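PDB 1H80: iota-carrageenase from Alteromonas sp., which hydrolyses the internal 1,4-beta linkages of iota-carrageenans, sulfated galactans of red algal cell walls, with inversion of anomeric configuration. Local coordinates for residues Leu215-Asp220 / Ala247-Gly252; Ile240-Gly245 / Val269-Ala274; Ala358-Asn363 / Ile429-Asn434; Asp372-Ser377 / Pro402-Val407. All blocks are in the same frame, centred on the assembly; numbering follows the deposited sequence. Where two conformers were deposited one is given.

Contact 1 of 4, residues Leu215-Asp220 / Ala247-Gly252; sequences LRMETD and AAVMFG
Leu215 N gives its hydrogen to Ala248 O over 2.9 Å, the first of four good backbone bonds that tie residues 215-217 to 248-252 in parallel, one coil against the next of the right-handed beta-helix. Met250 is gripped at both backbone ends: its N donates to Leu215 O, and its O takes the hydrogen of Met217 N. Gly252 N then reaches Met217 O at 3.0 Å.

On the face that carries Arg216, Glu218 and Met250, Arg216 NH1 makes a salt bridge to Glu218 OE1 at 3.1 Å, the carboxylate oxygen lying close to the guanidinium plane. Both charges have second partners, since Arg216 NH2 bonds to Tyr191 O and Glu218 OE2 to His254 NE2. In the conformer of Met250 described here the methyl CE lies against this ion pair, but the residue was modelled in two positions, so that contact is doubtful.

The other face, with Leu215, Met217, Val249 and Phe251, is apolar and meets Ile232, Ile240 and Val261. A bend at chi3 (-80°) brings Met217 CE over one face of the Phe251 ring, 3.7 Å from its centroid, and the sulfur stands obliquely to the same ring. The fit is tight here: Met217 CE is just 3.4 Å from Val249 CG1.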
loop_
_atom_site.group_PDB
_atom_site.type_symbol
_atom_site.label_atom_id
_atom_site.label_comp_id
_atom_site.label_asym_id
_atom_site.label_seq_id
_atom_site.Cartn_x
_atom_site.Cartn_y
_atom_site.Cartn_z
ATOM N N LEU A 215 4.582 -0.223 -1.088
ATOM C CA LEU A 215 3.802 -0.193 -2.320
ATOM C C LEU A 215 3.275 -1.598 -2.548
ATOM O O LEU A 215 3.945 -2.448 -3.134
ATOM C CB LEU A 215 4.672 0.252 -3.493
ATOM C CG LEU A 215 3.956 0.334 -4.844
ATOM C CD1 LEU A 215 2.713 1.229 -4.743
ATOM C CD2 LEU A 215 4.924 0.875 -5.880
ATOM N N ARG A 216 2.061 -1.826 -2.071
ATOM C CA ARG A 216 1.420 -3.125 -2.157
ATOM C C ARG A 216 0.509 -3.222 -3.371
ATOM O O ARG A 216 -0.651 -2.817 -3.328
ATOM C CB ARG A 216 0.623 -3.361 -0.875
ATOM C CG ARG A 216 0.004 -4.735 -0.746
ATOM C CD ARG A 216 -0.928 -4.762 0.454
ATOM N NE ARG A 216 -0.210 -4.736 1.727
ATOM C CZ ARG A 216 0.257 -5.824 2.334
ATOM N NH1 ARG A 216 0.076 -7.016 1.783
ATOM N NH2 ARG A 216 0.901 -5.724 3.489
ATOM N N MET A 217 1.044 -3.755 -4.462
ATOM C CA MET A 217 0.256 -3.894 -5.672
ATOM C C MET A 217 -0.414 -5.252 -5.633
ATOM O O MET A 217 -0.112 -6.153 -6.416
ATOM C CB MET A 217 1.150 -3.715 -6.890
ATOM C CG MET A 217 1.655 -2.276 -6.976
ATOM S SD MET A 217 2.885 -1.978 -8.224
ATOM C CE MET A 217 4.357 -2.611 -7.376
ATOM N N GLU A 218 -1.323 -5.371 -4.673
ATOM C CA GLU A 218 -2.094 -6.582 -4.443
ATOM C C GLU A 218 -3.521 -6.237 -4.845
ATOM O O GLU A 218 -4.300 -5.690 -4.062
ATOM C CB GLU A 218 -1.998 -6.970 -2.964
ATOM C CG GLU A 218 -2.788 -8.202 -2.570
ATOM C CD GLU A 218 -2.291 -8.814 -1.270
ATOM O OE1 GLU A 218 -1.917 -8.051 -0.353
ATOM O OE2 GLU A 218 -2.281 -10.061 -1.166
ATOM N N THR A 219 -3.838 -6.549 -6.095
ATOM C CA THR A 219 -5.137 -6.251 -6.683
ATOM C C THR A 219 -6.181 -7.315 -6.365
ATOM O O THR A 219 -6.481 -8.161 -7.206
ATOM C CB THR A 219 -4.973 -6.112 -8.201
ATOM O OG1 THR A 219 -4.385 -7.310 -8.729
ATOM C CG2 THR A 219 -4.040 -4.955 -8.517
ATOM N N ASP A 220 -6.756 -7.254 -5.166
ATOM C CA ASP A 220 -7.725 -8.269 -4.759
ATOM C C ASP A 220 -9.109 -7.816 -4.303
ATOM O O ASP A 220 -9.786 -8.545 -3.575
ATOM C CB ASP A 220 -7.113 -9.155 -3.667
ATOM C CG ASP A 220 -6.774 -8.384 -2.402
ATOM O OD1 ASP A 220 -7.130 -7.191 -2.306
ATOM O OD2 ASP A 220 -6.154 -8.978 -1.493
ATOM N N ALA A 247 8.041 -6.008 2.844
ATOM C CA ALA A 247 8.743 -5.645 1.621
ATOM C C ALA A 247 8.439 -4.204 1.256
ATOM O O ALA A 247 7.461 -3.631 1.727
ATOM C CB ALA A 247 8.308 -6.556 0.485
ATOM N N ALA A 248 9.285 -3.622 0.415
ATOM C CA ALA A 248 9.081 -2.252 -0.028
ATOM C C ALA A 248 8.083 -2.286 -1.172
ATOM O O ALA A 248 7.160 -1.481 -1.239
ATOM C CB ALA A 248 10.398 -1.656 -0.503
ATOM N N VAL A 249 8.283 -3.238 -2.071
ATOM C CA VAL A 249 7.421 -3.384 -3.230
ATOM C C VAL A 249 6.937 -4.816 -3.339
ATOM O O VAL A 249 7.723 -5.754 -3.242
ATOM C CB VAL A 249 8.177 -3.021 -4.516
ATOM C CG1 VAL A 249 7.279 -3.246 -5.721
ATOM C CG2 VAL A 249 8.639 -1.572 -4.456
ATOM N N MET A 250 5.638 -4.986 -3.544
ATOM C CA MET A 250 5.082 -6.323 -3.666
ATOM C C MET A 250 4.064 -6.424 -4.789
ATOM O O MET A 250 3.248 -5.523 -4.988
ATOM C CB MET A 250 4.451 -6.748 -2.338
ATOM C CG MET A 250 3.734 -8.082 -2.390
ATOM S SD MET A 250 1.990 -7.873 -2.776
ATOM C CE MET A 250 1.280 -8.264 -1.172
ATOM N N PHE A 251 4.136 -7.524 -5.532
ATOM C CA PHE A 251 3.218 -7.774 -6.632
ATOM C C PHE A 251 2.409 -9.009 -6.264
ATOM O O PHE A 251 2.972 -10.062 -5.965
ATOM C CB PHE A 251 3.970 -8.046 -7.937
ATOM C CG PHE A 251 4.794 -6.891 -8.418
ATOM C CD1 PHE A 251 6.088 -6.693 -7.945
ATOM C CD2 PHE A 251 4.274 -5.993 -9.345
ATOM C CE1 PHE A 251 6.854 -5.621 -8.386
ATOM C CE2 PHE A 251 5.030 -4.917 -9.792
ATOM C CZ PHE A 251 6.322 -4.729 -9.313
ATOM N N GLY A 252 1.089 -8.868 -6.272
ATOM C CA GLY A 252 0.209 -9.978 -5.952
ATOM C C GLY A 252 -1.063 -9.723 -6.733
ATOM O O GLY A 252 -1.991 -9.109 -6.213
#

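Contact 2 of 4, residues Ile240-Gly245 / Val269-Ala274; sequences IRCSKG and VSCGSA
Val269 N donates to Cys242 O over 2.9 Å, and Val269 O receives the hydrogen of Lys244 N at 3.0 Å, so the ends of strands 231-243 and 261-269 pair in parallel. Val269 and Ser243 stand opposite each other, with their side chains on the same face of the sheet. Ser270 comes next and bends the chain with positive backbone angles (phi 58°). Lys244, directly alongside it, does the same, so the two coils of the beta-helix leave the strand through matching left-handed bends. The carbonyl oxygen of Ser270 lies 3.2 Å from Lys244 CA, while its hydroxyl bonds to Asn363 N and so reaches a further part of the chain.

Cys271 carries the covalent link. Its chi1 of -55° sets SG beside its own N, where it meets Cys242 SG at 2.0 Å; Cys242 was modelled in two conformers, and this distance belongs to the one described. The disulfide runs diagonally, from Cys242 within the strand to Cys271, two residues beyond the Val269 pairing. Cys271 CA also comes 3.1 Å from Gly245 O, the atom to which Gly272 N donates its hydrogen. Hydrogen bonds before and after Cys271 in sequence, at Val269 and Gly272, thus flank the disulfide.

In the fold, strand 231-243 is flanked by strands 202-210 and 261-269, and the latter by 351-359; Ala274 leads into strand 275-277, which lies between 250-252 and 407-409.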
loop_
_atom_site.group_PDB
_atom_site.type_symbol
_atom_site.label_atom_id
_atom_site.label_comp_id
_atom_site.label_asym_id
_atom_site.label_seq_id
_atom_site.Cartn_x
_atom_site.Cartn_y
_atom_site.Cartn_z
ATOM N N ILE A 240 11.189 3.658 -3.431
ATOM C CA ILE A 240 10.213 3.034 -2.548
ATOM C C ILE A 240 11.021 2.301 -1.491
ATOM O O ILE A 240 11.915 1.508 -1.814
ATOM C CB ILE A 240 9.329 2.040 -3.322
ATOM C CG1 ILE A 240 8.739 2.721 -4.565
ATOM C CG2 ILE A 240 8.241 1.505 -2.416
ATOM C CD1 ILE A 240 7.914 3.973 -4.285
ATOM N N ARG A 241 10.694 2.553 -0.228
ATOM C CA ARG A 241 11.454 1.968 0.865
ATOM C C ARG A 241 10.644 1.278 1.949
ATOM O O ARG A 241 9.503 1.648 2.234
ATOM C CB ARG A 241 12.317 3.061 1.501
ATOM C CG ARG A 241 13.075 3.910 0.485
ATOM C CD ARG A 241 14.007 4.919 1.143
ATOM N NE ARG A 241 13.311 5.914 1.960
ATOM C CZ ARG A 241 12.565 6.906 1.479
ATOM N NH1 ARG A 241 12.401 7.050 0.168
ATOM N NH2 ARG A 241 11.988 7.765 2.311
ATOM N N CYS A 242 11.255 0.261 2.545
ATOM C CA CYS A 242 10.635 -0.502 3.615
ATOM C C CYS A 242 11.608 -0.576 4.798
ATOM O O CYS A 242 12.823 -0.554 4.614
ATOM C CB CYS A 242 10.301 -1.934 3.146
ATOM S SG CYS A 242 10.017 -3.020 4.584
ATOM N N SER A 243 11.068 -0.629 6.011
ATOM C CA SER A 243 11.884 -0.767 7.212
ATOM C C SER A 243 11.065 -1.579 8.204
ATOM O O SER A 243 9.888 -1.297 8.427
ATOM C CB SER A 243 12.258 0.601 7.805
ATOM O OG SER A 243 11.121 1.342 8.197
ATOM N N LYS A 244 11.686 -2.609 8.773
ATOM C CA LYS A 244 11.017 -3.479 9.736
ATOM C C LYS A 244 9.668 -3.979 9.232
ATOM O O LYS A 244 8.703 -4.066 9.991
ATOM C CB LYS A 244 10.833 -2.744 11.066
ATOM C CG LYS A 244 12.136 -2.253 11.671
ATOM C CD LYS A 244 11.889 -1.563 13.005
ATOM C CE LYS A 244 13.188 -1.064 13.615
ATOM N NZ LYS A 244 12.962 -0.382 14.921
ATOM N N GLY A 245 9.605 -4.320 7.950
ATOM C CA GLY A 245 8.354 -4.797 7.393
ATOM C C GLY A 245 8.503 -6.026 6.522
ATOM O O GLY A 245 9.487 -6.760 6.616
ATOM N N VAL A 269 15.340 -2.041 4.782
ATOM C CA VAL A 269 16.207 -2.164 5.941
ATOM C C VAL A 269 15.454 -3.038 6.922
ATOM O O VAL A 269 14.390 -2.671 7.414
ATOM C CB VAL A 269 16.511 -0.806 6.597
ATOM C CG1 VAL A 269 17.406 -1.017 7.815
ATOM C CG2 VAL A 269 17.200 0.114 5.594
ATOM N N SER A 270 16.005 -4.215 7.184
ATOM C CA SER A 270 15.383 -5.153 8.096
ATOM C C SER A 270 13.962 -5.543 7.654
ATOM O O SER A 270 13.051 -5.558 8.473
ATOM C CB SER A 270 15.353 -4.563 9.513
ATOM O OG SER A 270 14.928 -5.522 10.466
ATOM N N CYS A 271 13.763 -5.827 6.362
ATOM C CA CYS A 271 12.447 -6.283 5.876
ATOM C C CYS A 271 12.605 -7.721 5.428
ATOM O O CYS A 271 13.730 -8.221 5.294
ATOM C CB CYS A 271 11.916 -5.453 4.690
ATOM S SG CYS A 271 11.862 -3.698 5.125
ATOM N N GLY A 272 11.478 -8.389 5.204
ATOM C CA GLY A 272 11.523 -9.771 4.756
ATOM C C GLY A 272 12.374 -9.824 3.502
ATOM O O GLY A 272 13.284 -10.644 3.371
ATOM N N SER A 273 12.065 -8.929 2.571
ATOM C CA SER A 273 12.810 -8.805 1.327
ATOM C C SER A 273 12.508 -7.404 0.818
ATOM O O SER A 273 11.632 -6.727 1.356
ATOM C CB SER A 273 12.365 -9.854 0.303
ATOM O OG SER A 273 11.032 -9.639 -0.126
ATOM N N ALA A 274 13.231 -6.958 -0.200
ATOM C CA ALA A 274 12.989 -5.625 -0.743
ATOM C C ALA A 274 11.833 -5.696 -1.733
ATOM O O ALA A 274 10.943 -4.841 -1.739
ATOM C CB ALA A 274 14.245 -5.106 -1.426
#

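Contact 3 of 4, residues Ala358-Asn363 / Ile429-Asn434; sequences ARFGYN and INFPVN
Phe360 turns an edge of its ring toward the face of Phe431, with centroids 5.3 Å apart and planes at 63°, a T-shaped (edge-to-face) pair at a corner of the beta-helix where strands 351-359 and 421-429 run out. CB of Phe360 also lies over the Phe431 face, and CG, anti to the backbone N (chi1 -177°), starts the ring off beside it, so both the stem and the rim of the side chain use that ring. Pro432 CD comes over a face of the Phe360 ring, 3.6 Å from its centroid, the two side chains crossing at about a right angle. Pro402 and Ser403 touch the same phenyl group. An alanine at Phe360 would keep CB over Phe431 but would probably leave Pro432 CD without its aromatic face and open a gap beside Phe431.

Two backbone bonds hold the two segments in register. Ile429 N donates to Ala358 O, and Phe360 N reaches Ile429 O at 2.8 Å in an almost straight bond of 178°. Ala358 O also lies at the edge of the Phe431 ring, near its plane. On the face shared by Arg359 and Ile429, the methyl CG2 of Ile429 sits over the guanidinium, 3.4 Å from Arg359 NH1.

Asn430 bends the chain with a positive phi and places its amide beside the Arg359 chain. A water completes the corner: it donates to Phe360 O at 2.7 Å and accepts from Asn430 ND2 at 3.2 Å.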
loop_
_atom_site.group_PDB
_atom_site.type_symbol
_atom_site.label_atom_id
_atom_site.label_comp_id
_atom_site.label_asym_id
_atom_site.label_seq_id
_atom_site.Cartn_x
_atom_site.Cartn_y
_atom_site.Cartn_z
ATOM N N ALA A 358 18.832 -4.393 -0.380
ATOM C CA ALA A 358 18.248 -4.917 0.843
ATOM C C ALA A 358 19.318 -4.958 1.919
ATOM O O ALA A 358 20.337 -5.623 1.763
ATOM C CB ALA A 358 17.688 -6.316 0.610
ATOM N N ARG A 359 19.089 -4.228 3.004
ATOM C CA ARG A 359 20.032 -4.213 4.112
ATOM C C ARG A 359 19.478 -5.139 5.183
ATOM O O ARG A 359 18.320 -5.020 5.586
ATOM C CB ARG A 359 20.195 -2.797 4.670
ATOM C CG ARG A 359 21.159 -2.711 5.851
ATOM C CD ARG A 359 21.283 -1.282 6.363
ATOM N NE ARG A 359 22.043 -0.429 5.454
ATOM C CZ ARG A 359 23.371 -0.366 5.420
ATOM N NH1 ARG A 359 24.096 -1.106 6.248
ATOM N NH2 ARG A 359 23.978 0.438 4.555
ATOM N N PHE A 360 20.315 -6.063 5.634
ATOM C CA PHE A 360 19.936 -7.043 6.643
ATOM C C PHE A 360 19.555 -6.414 7.979
ATOM O O PHE A 360 20.127 -5.406 8.392
ATOM C CB PHE A 360 21.098 -8.013 6.859
ATOM C CG PHE A 360 20.801 -9.112 7.834
ATOM C CD1 PHE A 360 20.020 -10.200 7.462
ATOM C CD2 PHE A 360 21.297 -9.056 9.130
ATOM C CE1 PHE A 360 19.736 -11.221 8.371
ATOM C CE2 PHE A 360 21.018 -10.068 10.044
ATOM C CZ PHE A 360 20.236 -11.153 9.663
ATOM N N GLY A 361 18.587 -7.032 8.648
ATOM C CA GLY A 361 18.140 -6.566 9.946
ATOM C C GLY A 361 17.523 -7.728 10.705
ATOM O O GLY A 361 17.250 -8.774 10.117
ATOM N N TYR A 362 17.290 -7.550 12.001
ATOM C CA TYR A 362 16.711 -8.604 12.831
ATOM C C TYR A 362 15.245 -8.378 13.174
ATOM O O TYR A 362 14.646 -9.171 13.901
ATOM C CB TYR A 362 17.506 -8.726 14.137
ATOM C CG TYR A 362 18.912 -9.236 13.950
ATOM C CD1 TYR A 362 19.154 -10.591 13.735
ATOM C CD2 TYR A 362 19.999 -8.363 13.957
ATOM C CE1 TYR A 362 20.445 -11.069 13.529
ATOM C CE2 TYR A 362 21.296 -8.829 13.749
ATOM C CZ TYR A 362 21.509 -10.183 13.535
ATOM O OH TYR A 362 22.785 -10.649 13.314
ATOM N N ASN A 363 14.658 -7.306 12.651
ATOM C CA ASN A 363 13.267 -6.998 12.965
ATOM C C ASN A 363 12.327 -6.919 11.775
ATOM O O ASN A 363 11.470 -6.037 11.705
ATOM C CB ASN A 363 13.209 -5.697 13.758
ATOM C CG ASN A 363 13.963 -5.791 15.064
ATOM O OD1 ASN A 363 13.629 -6.606 15.922
ATOM N ND2 ASN A 363 14.991 -4.966 15.219
ATOM N N ILE A 429 23.180 -6.043 1.725
ATOM C CA ILE A 429 24.139 -5.462 2.649
ATOM C C ILE A 429 24.022 -6.111 4.024
ATOM O O ILE A 429 22.934 -6.210 4.585
ATOM C CB ILE A 429 23.909 -3.946 2.811
ATOM C CG1 ILE A 429 24.077 -3.241 1.465
ATOM C CG2 ILE A 429 24.889 -3.384 3.839
ATOM C CD1 ILE A 429 23.809 -1.751 1.527
ATOM N N ASN A 430 25.160 -6.556 4.549
ATOM C CA ASN A 430 25.257 -7.177 5.865
ATOM C C ASN A 430 24.465 -8.457 6.102
ATOM O O ASN A 430 24.087 -8.751 7.236
ATOM C CB ASN A 430 24.911 -6.158 6.954
ATOM C CG ASN A 430 25.921 -5.026 7.033
ATOM O OD1 ASN A 430 26.970 -5.070 6.388
ATOM N ND2 ASN A 430 25.614 -4.010 7.832
ATOM N N PHE A 431 24.208 -9.220 5.048
ATOM C CA PHE A 431 23.494 -10.475 5.217
ATOM C C PHE A 431 24.490 -11.513 5.717
ATOM O O PHE A 431 25.665 -11.486 5.344
ATOM C CB PHE A 431 22.881 -10.938 3.895
ATOM C CG PHE A 431 21.481 -10.440 3.672
ATOM C CD1 PHE A 431 21.244 -9.106 3.362
ATOM C CD2 PHE A 431 20.397 -11.308 3.778
ATOM C CE1 PHE A 431 19.947 -8.640 3.159
ATOM C CE2 PHE A 431 19.094 -10.853 3.574
ATOM C CZ PHE A 431 18.869 -9.513 3.265
ATOM N N PRO A 432 24.039 -12.429 6.584
ATOM C CA PRO A 432 24.941 -13.460 7.107
ATOM C C PRO A 432 25.346 -14.448 6.020
ATOM O O PRO A 432 24.709 -14.538 4.972
ATOM C CB PRO A 432 24.113 -14.111 8.208
ATOM C CG PRO A 432 22.714 -13.986 7.691
ATOM C CD PRO A 432 22.689 -12.572 7.154
ATOM N N VAL A 433 26.417 -15.188 6.268
ATOM C CA VAL A 433 26.867 -16.163 5.293
ATOM C C VAL A 433 25.759 -17.192 5.072
ATOM O O VAL A 433 24.988 -17.502 5.977
ATOM C CB VAL A 433 28.160 -16.881 5.767
ATOM C CG1 VAL A 433 27.889 -17.693 7.025
ATOM C CG2 VAL A 433 28.692 -17.773 4.654
ATOM N N ASN A 434 25.679 -17.698 3.849
ATOM C CA ASN A 434 24.687 -18.689 3.477
ATOM C C ASN A 434 23.235 -18.249 3.567
ATOM O O ASN A 434 22.338 -19.064 3.783
ATOM C CB ASN A 434 24.914 -19.974 4.269
ATOM C CG ASN A 434 26.078 -20.762 3.725
ATOM O OD1 ASN A 434 26.177 -20.953 2.516
ATOM N ND2 ASN A 434 26.966 -21.220 4.604
HETATM O O HOH W 1 22.597 -4.445 8.789
#

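Contact 4 of 4, residues Asp372-Ser377 / Pro402-Val407; sequences DYFSTS and PSLAAV
Leu404 CD2 stands over one face of the Phe374 ring, 3.5 Å from the centroid and 17° off the ring normal, a CH-pi contact in which the two side chains cross at about a right angle. The methyl is shifted toward the rim, and its closest ring atom is Phe374 CE1 at 3.4 Å. Phe374 CG, anti to its carbonyl carbon (chi1 -82°), starts the ring toward 402-404. Pro402 meets the same ring at its tip: Pro402 O lies near the ring plane, 3.3 Å from Phe374 CZ, and Pro402 CD packs against that carbon at 3.7 Å. Tyr373 adds CB beside Leu404 CD2. An alanine at Phe374 would probably leave Leu404 CD2 without its aromatic seat and open a gap beside Pro402.

Further out, Leu366 touches both Phe374 and Leu404. The turn bearing Phe374 has helical backbone angles at 374-376 and is closed by Ser375 N donating to Asp372 O; Tyr373 O bonds to His436 NE2. Segment 402-407 is anchored on the beta-helix, for Ser403 bonds through its backbone to Gly361 and through OG to Cys271 O, while Leu404 is hydrogen-bonded through its backbone to Gly272.

The two segments share no hydrogen bond, so the excursion 372-377 rests on the corner at 402-404 through carbon contacts and one carbonyl at a ring edge. There Pro402 O meets the rim of Phe374, whose slight positive charge would probably make this a weak attraction.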
loop_
_atom_site.group_PDB
_atom_site.type_symbol
_atom_site.label_atom_id
_atom_site.label_comp_id
_atom_site.label_asym_id
_atom_site.label_seq_id
_atom_site.Cartn_x
_atom_site.Cartn_y
_atom_site.Cartn_z
ATOM N N ASP A 372 10.766 -21.391 6.956
ATOM C CA ASP A 372 11.591 -22.527 6.580
ATOM C C ASP A 372 12.802 -22.115 5.751
ATOM O O ASP A 372 13.742 -22.888 5.587
ATOM C CB ASP A 372 10.753 -23.559 5.821
ATOM C CG ASP A 372 9.716 -24.236 6.706
ATOM O OD1 ASP A 372 9.643 -23.910 7.913
ATOM O OD2 ASP A 372 8.972 -25.100 6.192
ATOM N N TYR A 373 12.790 -20.892 5.231
ATOM C CA TYR A 373 13.918 -20.432 4.443
ATOM C C TYR A 373 15.120 -20.073 5.312
ATOM O O TYR A 373 16.177 -19.713 4.803
ATOM C CB TYR A 373 13.499 -19.253 3.561
ATOM C CG TYR A 373 12.569 -19.681 2.451
ATOM C CD1 TYR A 373 12.985 -20.604 1.490
ATOM C CD2 TYR A 373 11.264 -19.196 2.379
ATOM C CE1 TYR A 373 12.123 -21.039 0.486
ATOM C CE2 TYR A 373 10.392 -19.624 1.377
ATOM C CZ TYR A 373 10.830 -20.546 0.438
ATOM O OH TYR A 373 9.967 -20.985 -0.541
ATOM N N PHE A 374 14.958 -20.185 6.628
ATOM C CA PHE A 374 16.062 -19.904 7.541
ATOM C C PHE A 374 16.969 -21.127 7.642
ATOM O O PHE A 374 18.045 -21.065 8.233
ATOM C CB PHE A 374 15.540 -19.563 8.938
ATOM C CG PHE A 374 15.102 -18.137 9.095
ATOM C CD1 PHE A 374 15.987 -17.092 8.843
ATOM C CD2 PHE A 374 13.812 -17.837 9.509
ATOM C CE1 PHE A 374 15.590 -15.764 9.004
ATOM C CE2 PHE A 374 13.402 -16.512 9.673
ATOM C CZ PHE A 374 14.293 -15.476 9.420
ATOM N N SER A 375 16.535 -22.236 7.051
ATOM C CA SER A 375 17.295 -23.481 7.111
ATOM C C SER A 375 18.755 -23.381 6.678
ATOM O O SER A 375 19.604 -24.122 7.178
ATOM C CB SER A 375 16.601 -24.562 6.277
ATOM O OG SER A 375 16.632 -24.247 4.895
ATOM N N THR A 376 19.056 -22.464 5.765
ATOM C CA THR A 376 20.421 -22.321 5.266
ATOM C C THR A 376 21.353 -21.439 6.091
ATOM O O THR A 376 22.519 -21.783 6.294
ATOM C CB THR A 376 20.429 -21.779 3.821
ATOM O OG1 THR A 376 19.764 -20.508 3.781
ATOM C CG2 THR A 376 19.729 -22.750 2.885
ATOM N N SER A 377 20.848 -20.310 6.577
ATOM C CA SER A 377 21.683 -19.384 7.335
ATOM C C SER A 377 21.421 -19.347 8.830
ATOM O O SER A 377 22.281 -18.930 9.608
ATOM C CB SER A 377 21.485 -17.971 6.797
ATOM O OG SER A 377 20.181 -17.517 7.123
ATOM N N PRO A 402 14.965 -12.047 11.462
ATOM C CA PRO A 402 15.935 -11.607 10.457
ATOM C C PRO A 402 15.389 -11.533 9.037
ATOM O O PRO A 402 14.460 -12.257 8.669
ATOM C CB PRO A 402 17.054 -12.642 10.571
ATOM C CG PRO A 402 16.921 -13.160 11.976
ATOM C CD PRO A 402 15.435 -13.263 12.149
ATOM N N SER A 403 15.979 -10.641 8.252
ATOM C CA SER A 403 15.616 -10.479 6.851
ATOM C C SER A 403 15.922 -11.811 6.181
ATOM O O SER A 403 16.862 -12.502 6.574
ATOM C CB SER A 403 16.465 -9.381 6.217
ATOM O OG SER A 403 16.232 -8.137 6.851
ATOM N N LEU A 404 15.146 -12.168 5.166
ATOM C CA LEU A 404 15.348 -13.442 4.488
ATOM C C LEU A 404 16.033 -13.383 3.131
ATOM O O LEU A 404 16.751 -14.310 2.756
ATOM C CB LEU A 404 14.011 -14.167 4.347
ATOM C CG LEU A 404 13.545 -14.928 5.592
ATOM C CD1 LEU A 404 12.109 -15.380 5.419
ATOM C CD2 LEU A 404 14.464 -16.122 5.824
ATOM N N ALA A 405 15.822 -12.302 2.389
ATOM C CA ALA A 405 16.425 -12.197 1.066
ATOM C C ALA A 405 16.305 -10.792 0.522
ATOM O O ALA A 405 15.730 -9.915 1.159
ATOM C CB ALA A 405 15.735 -13.164 0.109
ATOM N N ALA A 406 16.853 -10.586 -0.669
ATOM C CA ALA A 406 16.750 -9.290 -1.321
ATOM C C ALA A 406 15.462 -9.331 -2.133
ATOM O O ALA A 406 14.698 -8.367 -2.174
ATOM C CB ALA A 406 17.939 -9.065 -2.246
ATOM N N VAL A 407 15.222 -10.474 -2.768
ATOM C CA VAL A 407 14.050 -10.664 -3.603
ATOM C C VAL A 407 13.371 -12.006 -3.365
ATOM O O VAL A 407 14.029 -13.034 -3.218
ATOM C CB VAL A 407 14.431 -10.585 -5.096
ATOM C CG1 VAL A 407 13.210 -10.877 -5.971
ATOM C CG2 VAL A 407 15.006 -9.213 -5.413
#

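In the fold
Contacts 1 and 2 alternate along the chain, with centres about 13 Å apart; both join successive coils of the beta-helix, and Ala274 O bonds to the N atoms of Ala248 and Val249. Contact 3 follows, its centre about 11 Å from that of contact 2, where Ser270 N meets Arg359 O as strand 351-359 adds the next coil to 261-269. Contact 4 falls within the chain between the two segments of contact 3, their centres about 9 Å apart, and Gly361 O with Ser403 N joins them. From contact 1, in the interior, to contacts 3 and 4, about 24 Å from the chain's centre, the stacking of coils is thus continued, and a long loop is packed onto its later coils.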